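PDB 6TJU: Pol protein from Human T-cell leukemia virus type I, which probably binds DNA through this small C-terminal domain of the viral integrase, the enzyme that inserts the retroviral genome into host chromosomes. Local coordinates for residues 13-17 against 39-43. Numbering follows the deposited sequence.
Sequences YYFKL and ALIPV
Tyr13, Phe15 and Leu17 meet Ala39, Ile41 and Val43 in an apolar face-to-face contact between two antiparallel sheets, close to the centre of this small domain. Residues 13-15 belong to strand 12-15, the middle strand of one sheet, and residues 39-42 to strand 38-42, the middle strand of the other. Their axes come no closer than 9.4 Å and cross at -76°, and the contact is made almost entirely by side chains.

Ile41 lies at the middle of the contact. Its CG2 methyl sits over one face of the Phe15 ring, 3.8 Å from the ring centroid and 18° off the normal, a CH-pi contact shifted toward CD1 and CE1. With chi1 at -55°, CG2 is anti to the backbone N and CG1 lies beside that N; from CG1 the terminal CD1 reaches Tyr13, 4.0 Å from its CD2. One isoleucine thus serves two aromatic rings with two different methyls. Next along the Tyr13 ring, CE2 lies 3.9 Å from Ala39 CB. The far end of that phenol is polar but provided for, since Tyr13 OH is hydrogen-bonded to Glu34 OE1.

Toward the less buried end, Val43 CG1 touches both Phe15 CE2 and Leu17 CD2, each at 4.0 Å. The edge of the Phe15 ring meets the Tyr13 carbonyl oxygen in the ring plane.

Leu56, on Tyr13, Phe15 and Ala39, and Ile51, against Ile41, extend the same apolar interior. Two small antiparallel sheets packed nearly orthogonally around such a core are characteristic of the SH3-like barrel of retroviral integrase C-terminal domains.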
loop_
_atom_site.group_PDB
_atom_site.type_symbol
_atom_site.label_atom_id
_atom_site.label_comp_id
_atom_site.label_asym_id
_atom_site.label_seq_id
_atom_site.Cartn_x
_atom_site.Cartn_y
_atom_site.Cartn_z
ATOM N N TYR A 13 -2.933 3.661 -1.129
ATOM C CA TYR A 13 -3.504 2.734 -0.156
ATOM C C TYR A 13 -2.958 2.954 1.238
ATOM O O TYR A 13 -1.729 3.035 1.458
ATOM C CB TYR A 13 -3.260 1.264 -0.507
ATOM C CG TYR A 13 -3.755 0.794 -1.838
ATOM C CD1 TYR A 13 -5.013 0.229 -1.976
ATOM C CD2 TYR A 13 -2.906 0.772 -2.928
ATOM C CE1 TYR A 13 -5.463 -0.240 -3.193
ATOM C CE2 TYR A 13 -3.321 0.292 -4.139
ATOM C CZ TYR A 13 -4.608 -0.215 -4.282
ATOM O OH TYR A 13 -5.001 -0.718 -5.509
ATOM N N TYR A 14 -3.868 2.927 2.192
ATOM C CA TYR A 14 -3.546 2.507 3.577
ATOM C C TYR A 14 -3.174 1.019 3.534
ATOM O O TYR A 14 -3.738 0.263 2.742
ATOM C CB TYR A 14 -4.730 2.731 4.517
ATOM C CG TYR A 14 -5.181 4.162 4.716
ATOM C CD1 TYR A 14 -4.562 4.992 5.652
ATOM C CD2 TYR A 14 -6.242 4.686 3.982
ATOM C CE1 TYR A 14 -5.017 6.276 5.882
ATOM C CE2 TYR A 14 -6.692 5.985 4.192
ATOM C CZ TYR A 14 -6.074 6.787 5.142
ATOM O OH TYR A 14 -6.460 8.085 5.361
ATOM N N PHE A 15 -2.222 0.611 4.373
ATOM C CA PHE A 15 -1.717 -0.768 4.396
ATOM C C PHE A 15 -1.382 -1.196 5.829
ATOM O O PHE A 15 -1.019 -0.348 6.687
ATOM C CB PHE A 15 -0.558 -0.955 3.389
ATOM C CG PHE A 15 0.745 -0.300 3.766
ATOM C CD1 PHE A 15 0.963 1.040 3.450
ATOM C CD2 PHE A 15 1.733 -0.987 4.452
ATOM C CE1 PHE A 15 2.138 1.676 3.811
ATOM C CE2 PHE A 15 2.899 -0.330 4.842
ATOM C CZ PHE A 15 3.101 0.990 4.517
ATOM N N LYS A 16 -1.525 -2.510 6.066
ATOM C CA LYS A 16 -0.955 -3.226 7.231
ATOM C C LYS A 16 0.038 -4.258 6.698
ATOM O O LYS A 16 -0.142 -4.751 5.583
ATOM C CB LYS A 16 -2.090 -3.833 8.063
ATOM C CG LYS A 16 -2.831 -2.812 8.885
ATOM C CD LYS A 16 -3.912 -3.365 9.782
ATOM C CE LYS A 16 -4.503 -2.232 10.603
ATOM N NZ LYS A 16 -5.555 -2.689 11.541
ATOM N N LEU A 17 1.084 -4.553 7.450
ATOM C CA LEU A 17 2.072 -5.546 6.973
ATOM C C LEU A 17 1.558 -6.943 7.240
ATOM O O LEU A 17 1.183 -7.241 8.372
ATOM C CB LEU A 17 3.384 -5.317 7.695
ATOM C CG LEU A 17 3.994 -3.970 7.355
ATOM C CD1 LEU A 17 4.599 -3.327 8.600
ATOM C CD2 LEU A 17 4.990 -4.122 6.220
ATOM N N ALA A 39 -0.963 -5.358 -4.114
ATOM C CA ALA A 39 -0.299 -4.142 -4.628
ATOM C C ALA A 39 1.125 -4.085 -4.088
ATOM O O ALA A 39 1.386 -4.559 -2.933
ATOM C CB ALA A 39 -1.079 -2.907 -4.247
ATOM N N LEU A 40 2.034 -3.534 -4.889
ATOM C CA LEU A 40 3.447 -3.368 -4.464
ATOM C C LEU A 40 3.587 -2.008 -3.780
ATOM O O LEU A 40 3.483 -0.965 -4.444
ATOM C CB LEU A 40 4.382 -3.512 -5.659
ATOM C CG LEU A 40 5.861 -3.477 -5.319
ATOM C CD1 LEU A 40 6.265 -4.637 -4.427
ATOM C CD2 LEU A 40 6.652 -3.500 -6.599
ATOM N N ILE A 41 3.800 -2.052 -2.478
ATOM C CA ILE A 41 3.787 -0.862 -1.594
ATOM C C ILE A 41 5.193 -0.616 -1.086
ATOM O O ILE A 41 5.814 -1.535 -0.593
ATOM C CB ILE A 41 2.825 -1.058 -0.414
ATOM C CG1 ILE A 41 1.394 -1.427 -0.844
ATOM C CG2 ILE A 41 2.888 0.193 0.437
ATOM C CD1 ILE A 41 0.770 -0.498 -1.887
ATOM N N PRO A 42 5.724 0.625 -1.165
ATOM C CA PRO A 42 6.952 0.974 -0.462
ATOM C C PRO A 42 6.739 0.868 1.050
ATOM O O PRO A 42 5.845 1.500 1.530
ATOM C CB PRO A 42 7.221 2.431 -0.852
ATOM C CG PRO A 42 6.410 2.665 -2.111
ATOM C CD PRO A 42 5.235 1.724 -2.011
ATOM N N VAL A 43 7.537 0.052 1.738
ATOM C CA VAL A 43 7.425 -0.188 3.206
ATOM C C VAL A 43 8.685 0.315 3.931
ATOM O O VAL A 43 8.668 0.343 5.162
ATOM C CB VAL A 43 7.106 -1.673 3.519
ATOM C CG1 VAL A 43 5.830 -2.179 2.806
ATOM C CG2 VAL A 43 8.293 -2.607 3.261
#